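Side-chain contacts in acetylxylan esterase / glucomannan deacetylase (Cellvibrio japonicus, PDB 2W9X), which removes acetyl groups from plant cell-wall polysaccharides, acting on acetylated glucomannan much more readily than on xylan: residues P182-A187 with L344-L349; T251-N254 with R258-T261; G327-G332 with H336-D341. All coordinates share one frame; numbering follows the deposited sequence.

Contact 1 of 3, residues P182-A187 with L344-L349; sequences PLTAKA and LLANLL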
loop_
_atom_site.group_PDB
_atom_site.type_symbol
_atom_site.label_atom_id
_atom_site.label_comp_id
_atom_site.label_asym_id
_atom_site.label_seq_id
_atom_site.Cartn_x
_atom_site.Cartn_y
_atom_site.Cartn_z
ATOM N N PRO B 182 -13.565 11.139 -11.104
ATOM C CA PRO B 182 -14.901 10.735 -11.600
ATOM C C PRO B 182 -14.890 9.450 -12.429
ATOM O O PRO B 182 -15.791 8.627 -12.273
ATOM C CB PRO B 182 -15.340 11.942 -12.430
ATOM C CG PRO B 182 -14.704 13.081 -11.710
ATOM C CD PRO B 182 -13.293 12.549 -11.440
ATOM N N LEU B 183 -13.873 9.267 -13.275
ATOM C CA LEU B 183 -13.768 8.055 -14.099
ATOM C C LEU B 183 -13.584 6.806 -13.242
ATOM O O LEU B 183 -14.200 5.774 -13.514
ATOM C CB LEU B 183 -12.622 8.146 -15.117
ATOM C CG LEU B 183 -12.589 9.206 -16.215
ATOM C CD1 LEU B 183 -11.320 8.994 -17.042
ATOM C CD2 LEU B 183 -13.866 9.221 -17.098
ATOM N N THR B 184 -12.743 6.893 -12.211
ATOM C CA THR B 184 -12.615 5.788 -11.256
ATOM C C THR B 184 -13.938 5.478 -10.527
ATOM O O THR B 184 -14.346 4.324 -10.456
ATOM C CB THR B 184 -11.439 6.012 -10.266
ATOM O OG1 THR B 184 -10.236 6.240 -11.019
ATOM C CG2 THR B 184 -11.221 4.807 -9.374
ATOM N N ALA B 185 -14.599 6.496 -9.988
ATOM C CA ALA B 185 -15.852 6.290 -9.264
ATOM C C ALA B 185 -16.928 5.620 -10.147
ATOM O O ALA B 185 -17.660 4.739 -9.700
ATOM C CB ALA B 185 -16.350 7.597 -8.734
ATOM N N LYS B 186 -16.995 6.025 -11.412
ATOM C CA LYS B 186 -18.009 5.503 -12.339
ATOM C C LYS B 186 -17.836 4.020 -12.682
ATOM O O LYS B 186 -18.832 3.309 -12.901
ATOM C CB LYS B 186 -18.098 6.385 -13.586
ATOM C CG LYS B 186 -18.820 7.715 -13.287
ATOM C CD LYS B 186 -18.834 8.646 -14.485
ATOM C CE LYS B 186 -19.672 9.873 -14.195
ATOM N NZ LYS B 186 -19.702 10.796 -15.375
ATOM N N ALA B 187 -16.585 3.544 -12.687
ATOM C CA ALA B 187 -16.302 2.119 -12.919
ATOM C C ALA B 187 -16.838 1.238 -11.785
ATOM O O ALA B 187 -17.077 0.044 -11.979
ATOM C CB ALA B 187 -14.801 1.879 -13.129
ATOM N N LEU B 344 -5.582 6.807 -18.181
ATOM C CA LEU B 344 -4.534 5.879 -17.730
ATOM C C LEU B 344 -4.458 5.781 -16.199
ATOM O O LEU B 344 -4.320 4.680 -15.634
ATOM C CB LEU B 344 -3.164 6.259 -18.318
ATOM C CG LEU B 344 -3.124 6.281 -19.850
ATOM C CD1 LEU B 344 -1.760 6.779 -20.359
ATOM C CD2 LEU B 344 -3.505 4.886 -20.471
ATOM N N LEU B 345 -4.544 6.928 -15.535
ATOM C CA LEU B 345 -4.511 6.963 -14.058
ATOM C C LEU B 345 -5.751 6.311 -13.474
ATOM O O LEU B 345 -5.668 5.615 -12.474
ATOM C CB LEU B 345 -4.385 8.391 -13.553
ATOM C CG LEU B 345 -3.042 9.047 -13.927
ATOM C CD1 LEU B 345 -3.106 10.562 -13.715
ATOM C CD2 LEU B 345 -1.903 8.427 -13.124
ATOM N N ALA B 346 -6.888 6.500 -14.137
ATOM C CA ALA B 346 -8.133 5.844 -13.728
ATOM C C ALA B 346 -7.986 4.333 -13.796
ATOM O O ALA B 346 -8.326 3.627 -12.843
ATOM C CB ALA B 346 -9.291 6.324 -14.587
ATOM N N ASN B 347 -7.441 3.835 -14.910
ATOM C CA ASN B 347 -7.242 2.391 -15.088
ATOM C C ASN B 347 -6.337 1.833 -14.021
ATOM O O ASN B 347 -6.568 0.735 -13.522
ATOM C CB ASN B 347 -6.680 2.061 -16.487
ATOM C CG ASN B 347 -7.598 2.497 -17.609
ATOM O OD1 ASN B 347 -8.796 2.709 -17.404
ATOM N ND2 ASN B 347 -7.038 2.647 -18.807
ATOM N N LEU B 348 -5.307 2.595 -13.665
ATOM C CA LEU B 348 -4.392 2.221 -12.584
ATOM C C LEU B 348 -5.142 2.033 -11.257
ATOM O O LEU B 348 -4.972 1.030 -10.550
ATOM C CB LEU B 348 -3.361 3.339 -12.413
ATOM C CG LEU B 348 -1.876 3.138 -12.159
ATOM C CD1 LEU B 348 -1.280 2.175 -13.187
ATOM C CD2 LEU B 348 -1.215 4.501 -12.262
ATOM N N LEU B 349 -5.954 3.030 -10.925
ATOM C CA LEU B 349 -6.761 3.035 -9.703
ATOM C C LEU B 349 -7.836 1.939 -9.705
ATOM O O LEU B 349 -8.012 1.221 -8.712
ATOM C CB LEU B 349 -7.399 4.417 -9.539
ATOM C CG LEU B 349 -6.506 5.548 -9.016
ATOM C CD1 LEU B 349 -7.222 6.861 -9.176
ATOM C CD2 LEU B 349 -6.170 5.312 -7.545
#
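T184 and A346 mark the place where helices 182-187 and 344-349 come together, their CA atoms 5.1 Å apart and the local axes 8.8 Å from each other at closest approach. The segments run in roughly the same direction, at a crossing angle of -42°, and the small side chains of T184 and A346 at the crossing are consistent with so close an approach.

T184 shows how a threonine is used in such a place. Its CB heads for the other helix and then forks. The first torsion (chi1 -55°) sets OG1 opposite the carbonyl carbon and leaves CG2 opposite the backbone N, which turns OG1 toward A346 and the end of L349, and CG2 toward the base of the same leucine. OG1 lies 3.5 Å from A346 CA, resting on the backbone of the second helix, and it also meets the end of L349, with CD1 3.6 Å from OG1. CG2 touches L349 CB at 3.8 Å. The two side chains cross at about a right angle, and both branches of the threonine touch L349 CB.

No hydrogen bond passes between the segments. The hydroxyl is hydrogen-bonded within its own helix, to F180 O, so it can present itself to carbon atoms without leaving its polar need unmet. The preceding residue, L183, adds a purely apolar touch, its CB 3.8 Å from A346 CB, while CD1 only grazes the same methyl.

T184 and L349 both also touch F147 of strand 144-149, which places the two helices side by side on one face of the central parallel sheet, as expected of the alpha/beta fold of the GDSL-like, or SGNH, hydrolases.

Contact 2 of 3, residues T251-N254 with R258-T261; sequences TALN and RWKT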
loop_
_atom_site.group_PDB
_atom_site.type_symbol
_atom_site.label_atom_id
_atom_site.label_comp_id
_atom_site.label_asym_id
_atom_site.label_seq_id
_atom_site.Cartn_x
_atom_site.Cartn_y
_atom_site.Cartn_z
ATOM N N THR B 251 9.336 23.223 -7.127
ATOM C CA THR B 251 10.165 24.413 -7.276
ATOM C C THR B 251 11.074 24.566 -6.072
ATOM O O THR B 251 10.808 24.035 -4.984
ATOM C CB THR B 251 9.336 25.731 -7.405
ATOM O OG1 THR B 251 8.502 25.886 -6.254
ATOM C CG2 THR B 251 8.479 25.760 -8.672
ATOM N N ALA B 252 12.151 25.309 -6.285
ATOM C CA ALA B 252 13.076 25.699 -5.240
ATOM C C ALA B 252 12.427 26.734 -4.322
ATOM O O ALA B 252 11.577 27.508 -4.750
ATOM C CB ALA B 252 14.330 26.295 -5.884
ATOM N N LEU B 253 12.843 26.742 -3.060
ATOM C CA LEU B 253 12.396 27.748 -2.109
ATOM C C LEU B 253 12.902 29.149 -2.492
ATOM O O LEU B 253 14.055 29.323 -2.870
ATOM C CB LEU B 253 12.853 27.389 -0.688
ATOM C CG LEU B 253 12.180 26.176 -0.031
ATOM C CD1 LEU B 253 13.108 25.533 1.017
ATOM C CD2 LEU B 253 10.828 26.560 0.570
ATOM N N ASN B 254 12.019 30.133 -2.409
ATOM C CA ASN B 254 12.426 31.535 -2.474
ATOM C C ASN B 254 12.906 32.011 -1.116
ATOM O O ASN B 254 12.653 31.348 -0.111
ATOM C CB ASN B 254 11.270 32.376 -2.987
ATOM C CG ASN B 254 10.865 31.967 -4.384
ATOM O OD1 ASN B 254 11.512 32.358 -5.357
ATOM N ND2 ASN B 254 9.817 31.135 -4.492
ATOM N N ARG B 258 8.770 30.626 4.505
ATOM C CA ARG B 258 8.976 30.366 5.937
ATOM C C ARG B 258 9.930 29.201 6.207
ATOM O O ARG B 258 10.583 29.168 7.246
ATOM C CB ARG B 258 7.646 30.201 6.681
ATOM C CG ARG B 258 6.789 29.029 6.224
ATOM C CD ARG B 258 5.483 29.044 6.983
ATOM N NE ARG B 258 4.689 27.842 6.734
ATOM C CZ ARG B 258 4.650 26.779 7.540
ATOM N NH1 ARG B 258 3.871 25.742 7.227
ATOM N NH2 ARG B 258 5.367 26.759 8.673
ATOM N N TRP B 259 10.031 28.269 5.259
ATOM C CA TRP B 259 11.037 27.207 5.325
ATOM C C TRP B 259 12.349 27.750 4.787
ATOM O O TRP B 259 12.391 28.267 3.665
ATOM C CB TRP B 259 10.595 26.002 4.499
ATOM C CG TRP B 259 9.147 25.675 4.691
ATOM C CD1 TRP B 259 8.611 24.832 5.629
ATOM C CD2 TRP B 259 8.042 26.193 3.939
ATOM N NE1 TRP B 259 7.247 24.786 5.500
ATOM C CE2 TRP B 259 6.868 25.620 4.480
ATOM C CE3 TRP B 259 7.928 27.108 2.872
ATOM C CZ2 TRP B 259 5.595 25.916 3.987
ATOM C CZ3 TRP B 259 6.661 27.394 2.374
ATOM C CH2 TRP B 259 5.510 26.792 2.930
ATOM N N LYS B 260 13.409 27.640 5.587
ATOM C CA LYS B 260 14.716 28.195 5.229
ATOM C C LYS B 260 15.706 27.167 4.682
ATOM O O LYS B 260 16.780 27.530 4.186
ATOM C CB LYS B 260 15.328 28.940 6.429
ATOM C CG LYS B 260 14.483 30.098 6.930
ATOM C CD LYS B 260 14.162 31.073 5.798
ATOM C CE LYS B 260 13.280 32.215 6.267
ATOM N NZ LYS B 260 12.881 33.044 5.098
ATOM N N THR B 261 15.348 25.889 4.796
ATOM C CA THR B 261 16.111 24.791 4.219
ATOM C C THR B 261 15.118 23.814 3.617
ATOM O O THR B 261 13.954 23.759 4.038
ATOM C CB THR B 261 16.919 24.020 5.287
ATOM O OG1 THR B 261 16.015 23.474 6.252
ATOM C CG2 THR B 261 17.968 24.917 5.999
#
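L253 reaches across a tight bend in the chain and sets its two methyl groups on two different kinds of surface, one aromatic and one peptide. Its CG stands opposite its own carbonyl carbon (chi1 -70°), and the second torsion then spreads the methyls between W259 and T261. CD2 approaches the six-membered part of the indole, 3.7 Å from W259 CE3, and lies 4.0 Å from W259 CB as well. It comes to the ring obliquely, and the leucine and tryptophan side chains cross at about a right angle. The other methyl settles instead against the backbone of T261, with L253 CD1 3.6 Å from T261 O.

The indole is held on more than this one side. R258, its neighbour in sequence, folds back along it: with chi1 at 62° the arginine brings CG over the centre of one ring face, 3.7 Å above the plane, and the guanidinium passes over NE1. D268, on helix 262-283, collects both groups, accepting a hydrogen bond from W259 NE1 and forming a salt bridge with R258 NH1. The hydroxyl of T261 has a different task, capping A264 N at the start of that same helix.

No hydrogen bond links the two segments to each other, so cohesion between them is van der Waals contact with a hydrophobic share, made by a single leucine. The directional bonds run outward. The one from W259 NE1 to D268, with R258 over one face, would limit the rotation of the indole, while the T261 cap on A264 N would help hold the backbone that L253 CD1 touches.

Contact 3 of 3, residues G327-G332 with H336-D341; sequences GLDYSG and HPSAND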
loop_
_atom_site.group_PDB
_atom_site.type_symbol
_atom_site.label_atom_id
_atom_site.label_comp_id
_atom_site.label_asym_id
_atom_site.label_seq_id
_atom_site.Cartn_x
_atom_site.Cartn_y
_atom_site.Cartn_z
ATOM N N GLY B 327 4.820 7.580 -16.741
ATOM C CA GLY B 327 4.595 7.381 -18.178
ATOM C C GLY B 327 3.427 8.162 -18.749
ATOM O O GLY B 327 2.752 7.687 -19.660
ATOM N N LEU B 328 3.180 9.360 -18.203
ATOM C CA LEU B 328 2.165 10.255 -18.740
ATOM C C LEU B 328 2.752 11.086 -19.864
ATOM O O LEU B 328 3.967 11.279 -19.902
ATOM C CB LEU B 328 1.689 11.181 -17.635
ATOM C CG LEU B 328 0.632 10.660 -16.648
ATOM C CD1 LEU B 328 0.989 9.369 -16.043
ATOM C CD2 LEU B 328 0.429 11.699 -15.540
ATOM N N ASP B 329 1.911 11.592 -20.767
ATOM C CA ASP B 329 2.401 12.508 -21.810
ATOM C C ASP B 329 2.334 13.988 -21.433
ATOM O O ASP B 329 2.957 14.813 -22.098
ATOM C CB ASP B 329 1.757 12.256 -23.183
ATOM C CG ASP B 329 0.233 12.444 -23.194
ATOM O OD1 ASP B 329 -0.351 13.268 -22.457
ATOM O OD2 ASP B 329 -0.393 11.765 -24.017
ATOM N N TYR B 330 1.589 14.316 -20.376
ATOM C CA TYR B 330 1.447 15.706 -19.930
ATOM C C TYR B 330 1.192 16.710 -21.086
ATOM O O TYR B 330 1.760 17.810 -21.093
ATOM C CB TYR B 330 2.660 16.152 -19.098
ATOM C CG TYR B 330 2.874 15.361 -17.819
ATOM C CD1 TYR B 330 2.126 15.642 -16.666
ATOM C CD2 TYR B 330 3.836 14.344 -17.754
ATOM C CE1 TYR B 330 2.324 14.932 -15.461
ATOM C CE2 TYR B 330 4.037 13.623 -16.549
ATOM C CZ TYR B 330 3.269 13.923 -15.419
ATOM O OH TYR B 330 3.452 13.227 -14.225
ATOM N N SER B 331 0.301 16.357 -22.018
ATOM C CA SER B 331 0.026 17.218 -23.181
ATOM C C SER B 331 -1.099 18.250 -22.978
ATOM O O SER B 331 -1.417 18.983 -23.903
ATOM C CB SER B 331 -0.232 16.370 -24.443
ATOM O OG SER B 331 -1.504 15.756 -24.349
ATOM N N GLY B 332 -1.672 18.315 -21.772
ATOM C CA GLY B 332 -2.673 19.335 -21.441
ATOM C C GLY B 332 -2.031 20.667 -21.112
ATOM O O GLY B 332 -0.806 20.778 -21.146
ATOM N N HIS B 336 0.330 19.647 -18.063
ATOM C CA HIS B 336 -0.499 18.873 -17.130
ATOM C C HIS B 336 -1.051 17.579 -17.764
ATOM O O HIS B 336 -1.072 17.446 -18.976
ATOM C CB HIS B 336 -1.634 19.727 -16.539
ATOM C CG HIS B 336 -1.188 20.654 -15.456
ATOM N ND1 HIS B 336 -0.389 21.752 -15.697
ATOM C CD2 HIS B 336 -1.450 20.661 -14.129
ATOM C CE1 HIS B 336 -0.168 22.384 -14.557
ATOM N NE2 HIS B 336 -0.811 21.749 -13.595
ATOM N N PRO B 337 -1.473 16.606 -16.931
ATOM C CA PRO B 337 -2.045 15.393 -17.488
ATOM C C PRO B 337 -3.112 15.692 -18.558
ATOM O O PRO B 337 -3.976 16.556 -18.370
ATOM C CB PRO B 337 -2.694 14.718 -16.267
ATOM C CG PRO B 337 -1.806 15.136 -15.114
ATOM C CD PRO B 337 -1.431 16.571 -15.453
ATOM N N SER B 338 -3.039 14.963 -19.660
ATOM C CA SER B 338 -4.059 15.012 -20.682
ATOM C C SER B 338 -5.241 14.125 -20.282
ATOM O O SER B 338 -5.155 13.368 -19.309
ATOM C CB SER B 338 -3.479 14.542 -22.014
ATOM O OG SER B 338 -3.020 13.206 -21.887
ATOM N N ALA B 339 -6.323 14.216 -21.054
ATOM C CA ALA B 339 -7.499 13.355 -20.877
ATOM C C ALA B 339 -7.097 11.885 -21.009
ATOM O O ALA B 339 -7.559 11.038 -20.241
ATOM C CB ALA B 339 -8.600 13.717 -21.873
ATOM N N ASN B 340 -6.194 11.607 -21.952
ATOM C CA ASN B 340 -5.514 10.313 -22.014
ATOM C C ASN B 340 -4.773 9.894 -20.753
ATOM O O ASN B 340 -4.970 8.791 -20.280
ATOM C CB ASN B 340 -4.585 10.214 -23.211
ATOM C CG ASN B 340 -5.104 9.235 -24.203
ATOM O OD1 ASN B 340 -5.696 9.620 -25.222
ATOM N ND2 ASN B 340 -4.990 7.936 -23.869
ATOM N N ASP B 341 -3.913 10.759 -20.235
ATOM C CA ASP B 341 -3.288 10.517 -18.934
ATOM C C ASP B 341 -4.325 10.212 -17.843
ATOM O O ASP B 341 -4.138 9.300 -17.035
ATOM C CB ASP B 341 -2.444 11.721 -18.523
ATOM C CG ASP B 341 -1.276 11.975 -19.454
ATOM O OD1 ASP B 341 -0.798 11.036 -20.126
ATOM O OD2 ASP B 341 -0.815 13.126 -19.500
#
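The loop that carries H336, the residue inferred to raise the nucleophilicity of S151, turns into helix 339-354 here, and D329, S338 and D341 meet at the helix start. D341 directs its carboxylate at the preceding loop and takes one backbone N-H on each oxygen: D329 N lies 2.8 Å from D341 OD1, and Y330 N is 2.8 Å from D341 OD2, on its syn lone pair. OD2 also accepts from S338 N, which comes from above the carboxylate plane, while S338 OG receives D341 N at 3.1 Å in a nearly straight bond (173°). These two reciprocal bonds make a capping box.

S338 OG donates to D329 OD1 at 2.7 Å; D329 OD1 also accepts from S331 N, closing an Asx turn. D329 OD1 consequently sits only 3.0 Å from D341 OD2, two acceptors with like charge; the converging donors and the helix N terminus probably ease their repulsion.

As in other SGNH hydrolases, the histidine follows the last strand and just precedes the final helix. G332 N donates to H336 O at 3.0 Å, and H336 ND1 is hydrogen-bonded to H334 O, its imidazole stacked on Y156. Against the next residue, P337, Y330 lays its ring edge, with Y330 CD1 3.9 Å from P337 CD, and L328 CB covers part of one tyrosine ring face.

Starting from the N terminus, the chain passes through the two antiparallel sheets before helix 180-187 supplies the first half of contact 1. Its partner lies 157 residues on, in helix 339-354, so this contact closes a long loop that takes in most strands of the parallel sheet. Contacts 2 and 3 are short closures within it, in series: contact 2 shapes the loop between helices 246-249 and 262-283, and contact 3 the turn from strand 320-325 into helix 339-354. Contacts 1 and 3 share that last helix and touch through L345 and L328, whereas contact 2 stands apart, its nearest atoms about 11 Å from contact 3.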